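Local atomic coordinates of surface-associated protein CshB (Streptococcus gordonii, PDB entry 6YZG), a protein that is a cell-wall-anchored streptococcal surface adhesin, represented here by its second non-repetitive domain, and probably mediates attachment to host fibronectin. Residues Y33-T38 / I127-L132; K53-T58 / W207-S212; N180-K185 / P227-E232. All coordinates share one frame; numbering follows the deposited sequence.

Contact 1 (Y33-T38 / I127-L132); sequences YVVTLT and IEATYL
Two pairs of backbone hydrogen bonds hold strand 33-38 against strand 127-131, which runs antiparallel to it at 167°. V34 and T130 exchange both N-H groups, V34 N reaching T130 O at 2.9 Å and T130 N answering to V34 O. T36 and E128 do the same, with T36 N giving E128 O an almost axial approach at 2.9 Å. At the non-hydrogen-bonded pairs the alpha carbons add C-H...O contacts, Y33 CA lying 3.3 Å from T130 O.

Side chains then alternate between two faces. On one, Y33 turns CG anti to its backbone N (chi1 -162°), which lays its ring with one face over T130 O and brings its OH within 3.7 Å of A129 CB. Y131 crosses it at about a right angle, CD1 against Y33 CD2 at 3.9 Å, while L37 and I127 lie side by side, L37 CD2 meeting I127 CG1 at 4.1 Å. The other face is more polar: T130 OG1 sits in the crowded position between backbone N and carbonyl carbon, against V34 CB, and water 1 joins V34 O, T36 OG1 and E128 OE2. T36 OG1 and E128 OE2 are 3.9 Å apart, and the water bridges them.

Further out, V136 of strand 134-144 backs Y33, A129 and Y131, whereas V267, F262, M260 and V246 of the second subunit cover Y33, V35, L37 and I127. Strands 33-41 and 119-131 are thus neighbours in the curled or branched antiparallel sheet of this CshA-type non-repetitive domain 2, whose face carrying Y33, V35, L37 and I127 packs against the second subunit.

Contact 2 (K53-T58 / W207-S212); sequences KRVAGT and WYKYLS
Helix 49-55 ends in a type II turn from V55 to T58, with G57 at the third position in positive phi, and this end faces the 3-10 segment 207-209 with the CA atoms of R54 and K209 6.2 Å apart. The two long side chains exchange hydrogen bonds, each reaching the other residue's carbonyl. R54 is extended from CG to NE, so its NH1 reaches K209 O at 2.8 Å in a bond of 162°; the oxygen lies in the guanidinium plane, although the donor stands above the carbonyl plane. The same NH1 donates a hydrogen bond to water 2, which donates to Y210 O at 2.8 Å. NE is engaged by a salt bridge to D285 of the second subunit.

K209 instead folds back, bent at chi2 (-53°) and chi4 (66°), and drapes its methylenes over V55, CG lying 4.0 Å from V55 CG1. NZ thereby comes down on R54 O at 3.0 Å. Water 3 links this ammonium to T58 OG1, which donates a hydrogen bond to V55 O at 2.7 Å. V55 O also accepts from T58 N, so two donors of one residue grip it.

The ammonium over R54 O, in the last turn of the helix, probably suits the negative end of the helix dipole. Here a helix C-terminus closed by a glycine-containing type II turn is joined, through K209, to the loop before strand 224-229.

Contact 3 (N180-K185 / P227-E232); sequences NVITKK and PNRSNE. Unlike the reference sequence in segment 180-185: N180 (reference Thr).
N180 opens the contact by pairing with R229 across an antiparallel hydrogen-bonded site: N180 N meets R229 O at 2.8 Å, nearly along the C=O axis, and R229 N returns to N180 O at 2.9 Å. With CG anti to the backbone N (chi1 174°), the N180 amide runs alongside the arginine, ND2 reaching R229 CG at 3.5 Å. Amide and guanidinium planes stand 84° apart, so the two do not stack; the R229 chain is bent at chi3, and its NE is bonded to A148 O.

V181 points to the other face beside N228, whose OD1 rests against V181 CG2 at 3.7 Å, a buried oxygen with no polar partner in the model. This short pairing makes strand 180-181 an outer strand, within this chain, of a three-stranded antiparallel sheet, next to strand 224-229, with strand 153-158 on the far side.

At I182 the backbone bonds once more, I182 N to P227 O, long at 3.3 Å but straight at 168°. Water 4 donates to both I182 O and P227 O, bridging the carbonyls where the strands part. The isoleucine side chain lays CD1 4.3 Å from P227 CB, and the proline follows a cis peptide bond; L211 packs on both residues.

T183 is the N-cap of helix 184-193, its OG1 accepting from M186 N. K184 then forms a cation-pi contact with Y208, and K185 a salt bridge to D189.

How the contacts relate
Contacts 2 and 3 are neighbours, their centres about 17 Å apart, and meet directly: L211 packs against T183 and K184, and Y210 against P227. Contact 1 stands apart, its centre about 34 and 33 Å from those of contacts 2 and 3, its nearest atoms about 19 and 18 Å away. Helix 49-55 follows strand 33-41 in sequence. Segments of contacts 1 and 2 alternate along the chain, as do those of 2 and 3, whereas contact 1 closes before contact 3 opens. The six-stranded and three-stranded sheets hold contacts 1 and 3. All three touch the second subunit, whose strands 245-252 and 258-263 supply residues packing on contact 1, so both chains build the packing jointly.

Contact 1 (Y33-T38 / I127-L132)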
ATOM      1  N   TYR A  33     -37.270  -1.604  -8.067  1.00 13.09           N
ATOM      2  CA  TYR A  33     -36.333  -0.431  -7.997  1.00 12.22           C
ATOM      3  C   TYR A  33     -35.284  -0.618  -9.106  1.00 10.16           C
ATOM      4  O   TYR A  33     -34.444  -1.520  -8.978  1.00 12.46           O
ATOM      5  CB  TYR A  33     -35.763  -0.311  -6.607  1.00 12.87           C
ATOM      6  CG  TYR A  33     -35.153   1.030  -6.284  1.00 12.51           C
ATOM      7  CD1 TYR A  33     -33.972   1.445  -6.865  1.00 13.18           C
ATOM      8  CD2 TYR A  33     -35.757   1.884  -5.404  1.00 13.53           C
ATOM      9  CE1 TYR A  33     -33.430   2.694  -6.600  1.00 13.05           C
ATOM     10  CE2 TYR A  33     -35.241   3.141  -5.138  1.00 14.74           C
ATOM     11  CZ  TYR A  33     -34.064   3.543  -5.746  1.00 13.64           C
ATOM     12  OH  TYR A  33     -33.515   4.772  -5.503  1.00 14.29           O
ATOM     13  N   VAL A  34     -35.373   0.221 -10.142  1.00 11.21           N
ATOM     14  CA  VAL A  34     -34.554   0.094 -11.359  1.00 11.15           C
ATOM     15  C   VAL A  34     -33.615   1.298 -11.430  1.00 11.62           C
ATOM     16  O   VAL A  34     -34.096   2.451 -11.408  1.00 11.53           O
ATOM     17  CB  VAL A  34     -35.373  -0.003 -12.657  1.00 12.90           C
ATOM     18  CG1 VAL A  34     -34.389  -0.119 -13.834  1.00 15.08           C
ATOM     19  CG2 VAL A  34     -36.337  -1.187 -12.577  1.00 13.74           C
ATOM     20  N   VAL A  35     -32.335   1.007 -11.573  1.00 11.08           N
ATOM     21  CA  VAL A  35     -31.347   2.081 -11.804  1.00 11.51           C
ATOM     22  C   VAL A  35     -30.808   1.957 -13.212  1.00 11.15           C
ATOM     23  O   VAL A  35     -30.528   0.861 -13.724  1.00 11.85           O
ATOM     24  CB  VAL A  35     -30.219   2.014 -10.770  1.00 14.00           C
ATOM     25  CG1 VAL A  35     -30.712   2.232  -9.361  1.00 14.62           C
ATOM     26  CG2 VAL A  35     -29.410   0.772 -10.848  1.00 18.81           C
ATOM     27  N   THR A  36     -30.689   3.114 -13.847  1.00 12.06           N
ATOM     28  CA  THR A  36     -30.152   3.163 -15.208  1.00 12.32           C
ATOM     29  C   THR A  36     -29.029   4.173 -15.198  1.00 12.03           C
ATOM     30  O   THR A  36     -29.282   5.363 -14.832  1.00 14.35           O
ATOM     31  CB  THR A  36     -31.195   3.570 -16.241  1.00 13.77           C
ATOM     32  OG1 THR A  36     -32.331   2.669 -16.168  1.00 16.27           O
ATOM     33  CG2 THR A  36     -30.619   3.550 -17.627  1.00 16.54           C
ATOM     34  N   LEU A  37     -27.844   3.782 -15.609  1.00 10.51           N
ATOM     35  CA  LEU A  37     -26.687   4.652 -15.788  1.00 10.99           C
ATOM     36  C   LEU A  37     -26.511   4.827 -17.294  1.00 10.78           C
ATOM     37  O   LEU A  37     -26.532   3.835 -18.056  1.00 13.19           O
ATOM     38  CB  LEU A  37     -25.386   4.054 -15.260  1.00 11.94           C
ATOM     39  CG  LEU A  37     -25.366   3.525 -13.837  1.00 16.53           C
ATOM     40  CD1 LEU A  37     -23.961   3.105 -13.443  1.00 14.67           C
ATOM     41  CD2 LEU A  37     -26.061   4.365 -12.816  1.00 19.73           C
ATOM     42  N   THR A  38     -26.303   6.056 -17.729  1.00 10.08           N
ATOM     43  CA  THR A  38     -25.995   6.344 -19.133  1.00 10.21           C
ATOM     44  C   THR A  38     -24.680   7.101 -19.206  1.00  9.64           C
ATOM     45  O   THR A  38     -24.528   8.072 -18.458  1.00 10.25           O
ATOM     46  CB  THR A  38     -27.073   7.203 -19.803  1.00 10.68           C
ATOM     47  OG1 THR A  38     -28.360   6.564 -19.660  1.00 12.96           O
ATOM     48  CG2 THR A  38     -26.800   7.408 -21.271  1.00 11.43           C
ATOM     49  N   ILE A 127     -27.740   9.528 -14.189  1.00 10.99           N
ATOM     50  CA  ILE A 127     -28.347   8.479 -13.332  1.00 12.25           C
ATOM     51  C   ILE A 127     -29.846   8.705 -13.264  1.00 13.93           C
ATOM     52  O   ILE A 127     -30.239   9.820 -13.066  1.00 13.89           O
ATOM     53  CB  ILE A 127     -27.792   8.566 -11.902  1.00 15.66           C
ATOM     54  CG1 ILE A 127     -26.295   8.302 -11.846  1.00 18.93           C
ATOM     55  CG2 ILE A 127     -28.561   7.651 -10.964  1.00 19.06           C
ATOM     56  CD1 ILE A 127     -25.782   8.782 -10.521  1.00 24.30           C
ATOM     57  N   GLU A 128     -30.596   7.625 -13.377  1.00 13.04           N
ATOM     58  CA  GLU A 128     -32.060   7.661 -13.192  1.00 14.69           C
ATOM     59  C   GLU A 128     -32.445   6.458 -12.336  1.00 13.87           C
ATOM     60  O   GLU A 128     -31.959   5.387 -12.568  1.00 16.17           O
ATOM     61  CB  GLU A 128     -32.728   7.564 -14.550  1.00 20.47           C
ATOM     62  CG  GLU A 128     -34.203   7.229 -14.552  1.00 26.66           C
ATOM     63  CD  GLU A 128     -34.524   6.896 -15.998  1.00 38.97           C
ATOM     64  OE1 GLU A 128     -34.298   7.780 -16.824  1.00 53.85           O
ATOM     65  OE2 GLU A 128     -34.813   5.738 -16.294  1.00 40.72           O
ATOM     66  N   ALA A 129     -33.234   6.712 -11.318  1.00 12.06           N
ATOM     67  CA  ALA A 129     -33.772   5.631 -10.489  1.00 12.18           C
ATOM     68  C   ALA A 129     -35.282   5.698 -10.572  1.00 12.50           C
ATOM     69  O   ALA A 129     -35.846   6.794 -10.505  1.00 12.37           O
ATOM     70  CB  ALA A 129     -33.350   5.776  -9.059  1.00 12.81           C
ATOM     71  N   THR A 130     -35.917   4.547 -10.724  1.00 12.45           N
ATOM     72  CA  THR A 130     -37.403   4.464 -10.675  1.00 14.73           C
ATOM     73  C   THR A 130     -37.833   3.422  -9.669  1.00 15.19           C
ATOM     74  O   THR A 130     -37.199   2.395  -9.483  1.00 15.29           O
ATOM     75  CB  THR A 130     -38.007   4.179 -12.035  1.00 17.15           C
ATOM     76  OG1 THR A 130     -37.581   2.865 -12.460  1.00 20.74           O
ATOM     77  CG2 THR A 130     -37.640   5.217 -13.065  1.00 16.10           C
ATOM     78  N   TYR A 131     -38.923   3.732  -8.967  1.00 14.81           N
ATOM     79  CA  TYR A 131     -39.534   2.786  -8.025  1.00 14.95           C
ATOM     80  C   TYR A 131     -40.980   2.571  -8.467  1.00 16.71           C
ATOM     81  O   TYR A 131     -41.704   3.532  -8.542  1.00 18.36           O
ATOM     82  CB  TYR A 131     -39.441   3.187  -6.560  1.00 14.76           C
ATOM     83  CG  TYR A 131     -40.019   2.132  -5.655  1.00 17.21           C
ATOM     84  CD1 TYR A 131     -39.521   0.836  -5.626  1.00 19.22           C
ATOM     85  CD2 TYR A 131     -41.158   2.407  -4.904  1.00 20.56           C
ATOM     86  CE1 TYR A 131     -40.083  -0.149  -4.821  1.00 22.81           C
ATOM     87  CE2 TYR A 131     -41.716   1.444  -4.079  1.00 23.07           C
ATOM     88  CZ  TYR A 131     -41.203   0.164  -4.056  1.00 23.52           C
ATOM     89  OH  TYR A 131     -41.760  -0.803  -3.244  1.00 26.47           O
ATOM     90  N   LEU A 132     -41.259   1.341  -8.901  1.00 18.30           N
ATOM     91  CA  LEU A 132     -42.591   0.979  -9.485  1.00 19.84           C
ATOM     92  C   LEU A 132     -42.928   1.954 -10.602  1.00 22.04           C
ATOM     93  O   LEU A 132     -44.117   2.455 -10.646  1.00 26.31           O
ATOM     94  CB  LEU A 132     -43.648   0.990  -8.375  1.00 19.55           C
ATOM     95  CG  LEU A 132     -43.425   0.076  -7.186  1.00 21.47           C
ATOM     96  CD1 LEU A 132     -44.565   0.234  -6.172  1.00 23.50           C
ATOM     97  CD2 LEU A 132     -43.271  -1.377  -7.598  1.00 22.54           C
TER
HETATM   98  O   HOH W   1     -34.239   3.519 -14.167  1.00 17.84           O

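Contact 2 (K53-T58 / W207-S212)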
ATOM      1  N   LYS A  53     -11.335  26.141 -13.265  1.00 13.15           N
ATOM      2  CA  LYS A  53     -11.352  27.158 -12.189  1.00 14.49           C
ATOM      3  C   LYS A  53     -10.153  27.042 -11.244  1.00 14.89           C
ATOM      4  O   LYS A  53      -9.709  28.044 -10.752  1.00 17.52           O
ATOM      5  CB  LYS A  53     -12.709  27.158 -11.488  1.00 15.47           C
ATOM      6  CG  LYS A  53     -13.868  27.537 -12.402  1.00 20.09           C
ATOM      7  CD  LYS A  53     -15.240  27.356 -11.826  1.00 25.46           C
ATOM      8  CE  LYS A  53     -16.338  27.321 -12.871  1.00 29.97           C
ATOM      9  NZ  LYS A  53     -17.660  27.048 -12.260  1.00 34.75           N
ATOM     10  N   ARG A  54      -9.675  25.835 -10.980  1.00 12.50           N
ATOM     11  CA  ARG A  54      -8.531  25.667 -10.102  1.00 11.86           C
ATOM     12  C   ARG A  54      -7.256  26.240 -10.744  1.00 12.83           C
ATOM     13  O   ARG A  54      -6.411  26.704  -9.986  1.00 15.26           O
ATOM     14  CB  ARG A  54      -8.298  24.200  -9.725  1.00 11.96           C
ATOM     15  CG  ARG A  54      -9.460  23.626  -8.911  1.00 11.26           C
ATOM     16  CD  ARG A  54      -9.143  22.205  -8.597  1.00 11.28           C
ATOM     17  NE  ARG A  54     -10.154  21.555  -7.730  1.00 10.80           N
ATOM     18  CZ  ARG A  54     -10.054  20.315  -7.307  1.00 10.22           C
ATOM     19  NH1 ARG A  54      -9.066  19.528  -7.698  1.00 10.87           N
ATOM     20  NH2 ARG A  54     -11.029  19.747  -6.588  1.00 10.42           N
ATOM     21  N   VAL A  55      -7.110  26.168 -12.068  1.00 13.79           N
ATOM     22  CA  VAL A  55      -5.824  26.655 -12.677  1.00 14.02           C
ATOM     23  C   VAL A  55      -5.987  28.111 -13.148  1.00 18.40           C
ATOM     24  O   VAL A  55      -4.943  28.684 -13.541  1.00 17.94           O
ATOM     25  CB  VAL A  55      -5.321  25.765 -13.839  1.00 14.17           C
ATOM     26  CG1 VAL A  55      -4.926  24.393 -13.365  1.00 14.51           C
ATOM     27  CG2 VAL A  55      -6.303  25.673 -14.973  1.00 14.10           C
ATOM     28  N   ALA A  56      -7.171  28.688 -13.131  1.00 16.63           N
ATOM     29  CA  ALA A  56      -7.374  30.058 -13.673  1.00 19.54           C
ATOM     30  C   ALA A  56      -6.396  31.011 -12.981  1.00 19.95           C
ATOM     31  O   ALA A  56      -6.305  31.012 -11.730  1.00 21.25           O
ATOM     32  CB  ALA A  56      -8.782  30.492 -13.407  1.00 18.87           C
ATOM     33  N   GLY A  57      -5.723  31.830 -13.801  1.00 22.32           N
ATOM     34  CA  GLY A  57      -4.901  32.918 -13.239  1.00 24.36           C
ATOM     35  C   GLY A  57      -3.579  32.437 -12.703  1.00 27.70           C
ATOM     36  O   GLY A  57      -2.873  33.239 -12.047  1.00 32.00           O
ATOM     37  N   THR A  58      -3.187  31.197 -12.986  1.00 22.63           N
ATOM     38  CA  THR A  58      -1.879  30.636 -12.608  1.00 21.68           C
ATOM     39  C   THR A  58      -1.069  30.337 -13.856  1.00 21.32           C
ATOM     40  O   THR A  58      -1.580  30.392 -15.019  1.00 21.87           O
ATOM     41  CB  THR A  58      -2.006  29.334 -11.785  1.00 24.97           C
ATOM     42  OG1 THR A  58      -2.363  28.283 -12.705  1.00 20.87           O
ATOM     43  CG2 THR A  58      -3.005  29.408 -10.654  1.00 23.96           C
ATOM     44  N   TRP A 207      -0.817  18.525 -11.867  1.00 11.87           N
ATOM     45  CA  TRP A 207      -1.318  17.470 -10.965  1.00 11.42           C
ATOM     46  C   TRP A 207      -1.581  18.073  -9.606  1.00 10.69           C
ATOM     47  O   TRP A 207      -2.378  17.506  -8.854  1.00 11.34           O
ATOM     48  CB  TRP A 207      -0.294  16.328 -10.891  1.00 11.71           C
ATOM     49  CG  TRP A 207      -0.082  15.747 -12.241  1.00 10.31           C
ATOM     50  CD1 TRP A 207       0.995  15.966 -13.059  1.00 10.70           C
ATOM     51  CD2 TRP A 207      -1.033  15.023 -13.051  1.00 10.55           C
ATOM     52  NE1 TRP A 207       0.791  15.358 -14.243  1.00 10.27           N
ATOM     53  CE2 TRP A 207      -0.431  14.722 -14.301  1.00 10.83           C
ATOM     54  CE3 TRP A 207      -2.332  14.520 -12.835  1.00 10.58           C
ATOM     55  CZ2 TRP A 207      -1.033  14.008 -15.322  1.00 11.41           C
ATOM     56  CZ3 TRP A 207      -2.923  13.814 -13.828  1.00 10.78           C
ATOM     57  CH2 TRP A 207      -2.328  13.574 -15.070  1.00 11.39           C
ATOM     58  N   TYR A 208      -0.909  19.150  -9.202  1.00 11.80           N
ATOM     59  CA  TYR A 208      -1.181  19.744  -7.878  1.00 11.93           C
ATOM     60  C   TYR A 208      -2.629  20.230  -7.824  1.00 12.51           C
ATOM     61  O   TYR A 208      -3.193  20.313  -6.687  1.00 14.31           O
ATOM     62  CB  TYR A 208      -0.228  20.899  -7.571  1.00 14.59           C
ATOM     63  CG  TYR A 208       1.188  20.442  -7.552  1.00 17.39           C
ATOM     64  CD1 TYR A 208       1.631  19.508  -6.631  1.00 18.00           C
ATOM     65  CD2 TYR A 208       2.095  20.974  -8.458  1.00 23.58           C
ATOM     66  CE1 TYR A 208       2.969  19.100  -6.600  1.00 22.88           C
ATOM     67  CE2 TYR A 208       3.401  20.520  -8.487  1.00 25.50           C
ATOM     68  CZ  TYR A 208       3.842  19.591  -7.558  1.00 24.69           C
ATOM     69  OH  TYR A 208       5.160  19.187  -7.614  1.00 28.07           O
ATOM     70  N   LYS A 209      -3.227  20.544  -8.953  1.00 11.07           N
ATOM     71  CA  LYS A 209      -4.640  21.004  -8.995  1.00 11.69           C
ATOM     72  C   LYS A 209      -5.580  19.799  -9.208  1.00 11.01           C
ATOM     73  O   LYS A 209      -6.788  20.032  -9.318  1.00 11.08           O
ATOM     74  CB  LYS A 209      -4.875  22.154  -9.968  1.00 13.70           C
ATOM     75  CG  LYS A 209      -4.071  23.400  -9.589  1.00 16.57           C
ATOM     76  CD  LYS A 209      -4.302  23.811  -8.138  1.00 18.27           C
ATOM     77  CE  LYS A 209      -3.481  25.008  -7.670  1.00 22.66           C
ATOM     78  NZ  LYS A 209      -3.873  26.242  -8.380  1.00 26.99           N
ATOM     79  N   TYR A 210      -5.119  18.559  -9.213  1.00  9.36           N
ATOM     80  CA  TYR A 210      -5.987  17.366  -8.970  1.00 10.59           C
ATOM     81  C   TYR A 210      -6.232  17.239  -7.476  1.00 11.26           C
ATOM     82  O   TYR A 210      -7.195  16.577  -7.109  1.00 11.68           O
ATOM     83  CB  TYR A 210      -5.373  16.103  -9.555  1.00  9.75           C
ATOM     84  CG  TYR A 210      -5.673  15.843 -11.007  1.00  8.73           C
ATOM     85  CD1 TYR A 210      -5.537  16.815 -11.986  1.00  8.94           C
ATOM     86  CD2 TYR A 210      -6.092  14.593 -11.421  1.00  8.91           C
ATOM     87  CE1 TYR A 210      -5.822  16.537 -13.301  1.00  9.87           C
ATOM     88  CE2 TYR A 210      -6.357  14.292 -12.742  1.00  9.53           C
ATOM     89  CZ  TYR A 210      -6.244  15.270 -13.691  1.00  9.39           C
ATOM     90  OH  TYR A 210      -6.440  15.017 -15.032  1.00  9.94           O
ATOM     91  N   LEU A 211      -5.341  17.706  -6.608  1.00 11.12           N
ATOM     92  CA  LEU A 211      -5.471  17.526  -5.169  1.00 11.55           C
ATOM     93  C   LEU A 211      -6.652  18.306  -4.650  1.00 11.34           C
ATOM     94  O   LEU A 211      -7.029  19.352  -5.205  1.00 12.09           O
ATOM     95  CB  LEU A 211      -4.153  17.943  -4.524  1.00 12.32           C
ATOM     96  CG  LEU A 211      -2.922  17.160  -4.958  1.00 12.43           C
ATOM     97  CD1 LEU A 211      -1.712  17.603  -4.147  1.00 13.53           C
ATOM     98  CD2 LEU A 211      -3.170  15.685  -4.940  1.00 14.49           C
ATOM     99  N   SER A 212      -7.236  17.813  -3.570  1.00 10.52           N
ATOM    100  CA  SER A 212      -8.372  18.525  -2.949  1.00 11.44           C
ATOM    101  C   SER A 212      -7.934  19.878  -2.422  1.00 11.74           C
ATOM    102  O   SER A 212      -6.915  20.000  -1.737  1.00 13.64           O
ATOM    103  CB  SER A 212      -8.967  17.719  -1.834  1.00 10.33           C
ATOM    104  OG  SER A 212     -10.134  18.392  -1.358  1.00 11.07           O
TER
HETATM  105  O   HOH W   2      -9.747  17.103  -6.119  1.00 12.46           O
HETATM  106  O   HOH W   3      -2.425  26.031 -10.888  1.00 26.74           O

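Contact 3 (N180-K185 / P227-E232)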
ATOM      1  N   ASN A 180      -6.864   9.488   4.746  1.00 19.17           N
ATOM      2  CA  ASN A 180      -5.853  10.551   4.567  1.00 18.30           C
ATOM      3  C   ASN A 180      -6.028  11.341   3.247  1.00 15.91           C
ATOM      4  O   ASN A 180      -5.981  10.768   2.222  1.00 17.98           O
ATOM      5  CB  ASN A 180      -4.477   9.902   4.669  1.00 23.55           C
ATOM      6  CG  ASN A 180      -3.408  10.897   4.355  1.00 21.75           C
ATOM      7  OD1 ASN A 180      -3.307  11.913   5.011  1.00 42.20           O
ATOM      8  ND2 ASN A 180      -2.671  10.645   3.302  1.00 42.47           N
ATOM      9  N   VAL A 181      -6.207  12.654   3.322  1.00 14.30           N
ATOM     10  CA  VAL A 181      -6.308  13.529   2.140  1.00 13.28           C
ATOM     11  C   VAL A 181      -4.905  13.744   1.558  1.00 14.81           C
ATOM     12  O   VAL A 181      -3.997  14.079   2.334  1.00 14.91           O
ATOM     13  CB  VAL A 181      -6.976  14.860   2.497  1.00 16.38           C
ATOM     14  CG1 VAL A 181      -7.151  15.716   1.256  1.00 16.31           C
ATOM     15  CG2 VAL A 181      -8.278  14.591   3.240  1.00 16.68           C
ATOM     16  N   ILE A 182      -4.691  13.545   0.268  1.00 12.63           N
ATOM     17  CA  ILE A 182      -3.347  13.731  -0.314  1.00 12.39           C
ATOM     18  C   ILE A 182      -3.091  15.219  -0.407  1.00 14.08           C
ATOM     19  O   ILE A 182      -3.882  15.966  -1.016  1.00 13.83           O
ATOM     20  CB  ILE A 182      -3.217  13.062  -1.700  1.00 13.31           C
ATOM     21  CG1 ILE A 182      -3.495  11.579  -1.602  1.00 13.37           C
ATOM     22  CG2 ILE A 182      -1.859  13.340  -2.296  1.00 12.94           C
ATOM     23  CD1 ILE A 182      -3.570  10.804  -2.917  1.00 13.46           C
ATOM     24  N   THR A 183      -1.948  15.630   0.131  1.00 14.48           N
ATOM     25  CA  THR A 183      -1.522  17.018   0.045  1.00 15.53           C
ATOM     26  C   THR A 183      -0.334  17.200  -0.889  1.00 14.38           C
ATOM     27  O   THR A 183       0.320  16.199  -1.270  1.00 14.05           O
ATOM     28  CB  THR A 183      -1.138  17.519   1.438  1.00 16.52           C
ATOM     29  OG1 THR A 183       0.012  16.789   1.846  1.00 18.87           O
ATOM     30  CG2 THR A 183      -2.247  17.349   2.446  1.00 17.80           C
ATOM     31  N   LYS A 184      -0.106  18.450  -1.271  1.00 15.39           N
ATOM     32  CA  LYS A 184       1.064  18.782  -2.105  1.00 17.32           C
ATOM     33  C   LYS A 184       2.346  18.292  -1.440  1.00 17.00           C
ATOM     34  O   LYS A 184       3.164  17.722  -2.111  1.00 16.87           O
ATOM     35  CB  LYS A 184       1.093  20.290  -2.365  1.00 18.92           C
ATOM     36  CG  LYS A 184       2.314  20.746  -3.146  1.00 22.29           C
ATOM     37  CD  LYS A 184       2.159  22.098  -3.776  1.00 24.10           C
ATOM     38  CE  LYS A 184       3.249  22.343  -4.803  1.00 30.16           C
ATOM     39  NZ  LYS A 184       3.126  23.682  -5.421  1.00 32.67           N
ATOM     40  N   LYS A 185       2.491  18.479  -0.133  1.00 17.52           N
ATOM     41  CA  LYS A 185       3.688  17.985   0.574  1.00 19.39           C
ATOM     42  C   LYS A 185       3.829  16.479   0.447  1.00 18.95           C
ATOM     43  O   LYS A 185       4.929  15.960   0.152  1.00 20.42           O
ATOM     44  CB  LYS A 185       3.597  18.426   2.045  1.00 23.26           C
ATOM     45  CG  LYS A 185       4.804  17.928   2.851  1.00 28.01           C
ATOM     46  CD  LYS A 185       4.789  18.344   4.300  1.00 34.44           C
ATOM     47  CE  LYS A 185       6.182  18.427   4.888  1.00 39.05           C
ATOM     48  NZ  LYS A 185       6.959  17.191   4.624  1.00 42.63           N
ATOM     49  N   PRO A 227      -8.633  13.622  -4.209  1.00  9.82           N
ATOM     50  CA  PRO A 227      -8.143  12.283  -3.983  1.00  9.62           C
ATOM     51  C   PRO A 227      -7.563  12.019  -2.587  1.00 10.69           C
ATOM     52  O   PRO A 227      -6.943  12.800  -2.015  1.00 11.54           O
ATOM     53  CB  PRO A 227      -7.056  12.159  -5.067  1.00 11.03           C
ATOM     54  CG  PRO A 227      -6.505  13.539  -5.130  1.00 10.69           C
ATOM     55  CD  PRO A 227      -7.736  14.412  -5.026  1.00 10.24           C
ATOM     56  N   ASN A 228      -7.831  10.822  -2.116  1.00 11.87           N
ATOM     57  CA  ASN A 228      -7.323  10.386  -0.804  1.00 13.56           C
ATOM     58  C   ASN A 228      -6.608   9.040  -0.882  1.00 20.95           C
ATOM     59  O   ASN A 228      -6.489   8.459  -1.918  1.00 17.49           O
ATOM     60  CB  ASN A 228      -8.488  10.052   0.111  1.00 15.32           C
ATOM     61  CG  ASN A 228      -9.487  11.170   0.215  1.00 16.24           C
ATOM     62  OD1 ASN A 228      -9.148  12.279   0.537  1.00 22.08           O
ATOM     63  ND2 ASN A 228     -10.727  10.852  -0.092  1.00 14.93           N
ATOM     64  N   ARG A 229      -6.186   8.599   0.304  1.00 25.85           N
ATOM     65  CA  ARG A 229      -5.656   7.232   0.546  1.00 31.44           C
ATOM     66  C   ARG A 229      -6.128   6.761   1.922  1.00 28.75           C
ATOM     67  O   ARG A 229      -6.231   7.548   2.832  1.00 31.27           O
ATOM     68  CB  ARG A 229      -4.164   7.138   0.273  1.00 37.65           C
ATOM     69  CG  ARG A 229      -3.292   8.197   0.919  1.00 38.05           C
ATOM     70  CD  ARG A 229      -1.908   8.018   0.382  1.00 43.38           C
ATOM     71  NE  ARG A 229      -1.548   6.617   0.312  1.00 44.97           N
ATOM     72  CZ  ARG A 229      -0.589   6.081   1.038  1.00 48.61           C
ATOM     73  NH1 ARG A 229      -0.311   4.797   0.941  1.00 40.08           N
ATOM     74  NH2 ARG A 229       0.098   6.860   1.845  1.00 49.39           N
ATOM     75  N   SER A 230      -6.479   5.482   2.016  1.00 35.88           N
ATOM     76  CA  SER A 230      -6.901   4.821   3.284  1.00 34.32           C
ATOM     77  C   SER A 230      -5.695   4.838   4.231  1.00 33.46           C
ATOM     78  O   SER A 230      -4.579   4.759   3.671  1.00 33.22           O
ATOM     79  CB  SER A 230      -7.405   3.404   3.073  1.00 40.20           C
ATOM     80  OG  SER A 230      -7.484   2.737   4.331  1.00 39.58           O
ATOM     81  N   ASN A 231      -5.942   5.033   5.543  1.00 38.25           N
ATOM     82  CA  ASN A 231      -4.922   5.367   6.580  1.00 41.42           C
ATOM     83  C   ASN A 231      -4.796   4.234   7.615  1.00 47.56           C
ATOM     84  O   ASN A 231      -3.950   4.375   8.533  1.00 46.53           O
ATOM     85  CB  ASN A 231      -5.208   6.731   7.249  1.00 38.44           C
ATOM     86  CG  ASN A 231      -6.284   6.731   8.320  1.00 38.61           C
ATOM     87  OD1 ASN A 231      -7.018   5.762   8.473  1.00 37.63           O
ATOM     88  ND2 ASN A 231      -6.428   7.838   9.041  1.00 42.97           N
ATOM     89  N   GLU A 232      -5.592   3.166   7.514  1.00 49.86           N
ATOM     90  CA  GLU A 232      -5.534   2.085   8.529  1.00 57.51           C
ATOM     91  C   GLU A 232      -4.859   0.865   7.902  1.00 53.03           C
ATOM     92  O   GLU A 232      -5.452   0.252   6.989  1.00 53.95           O
ATOM     93  CB  GLU A 232      -6.897   1.793   9.162  1.00 63.20           C
ATOM     94  CG  GLU A 232      -7.995   1.363   8.208  1.00 69.67           C
ATOM     95  CD  GLU A 232      -9.248   0.965   8.970  1.00 76.13           C
ATOM     96  OE1 GLU A 232      -9.828  -0.098   8.659  1.00 81.52           O
ATOM     97  OE2 GLU A 232      -9.623   1.714   9.900  1.00 74.54           O
TER
HETATM   98  O   HOH W   4      -6.247  15.506  -2.323  1.00 12.32           O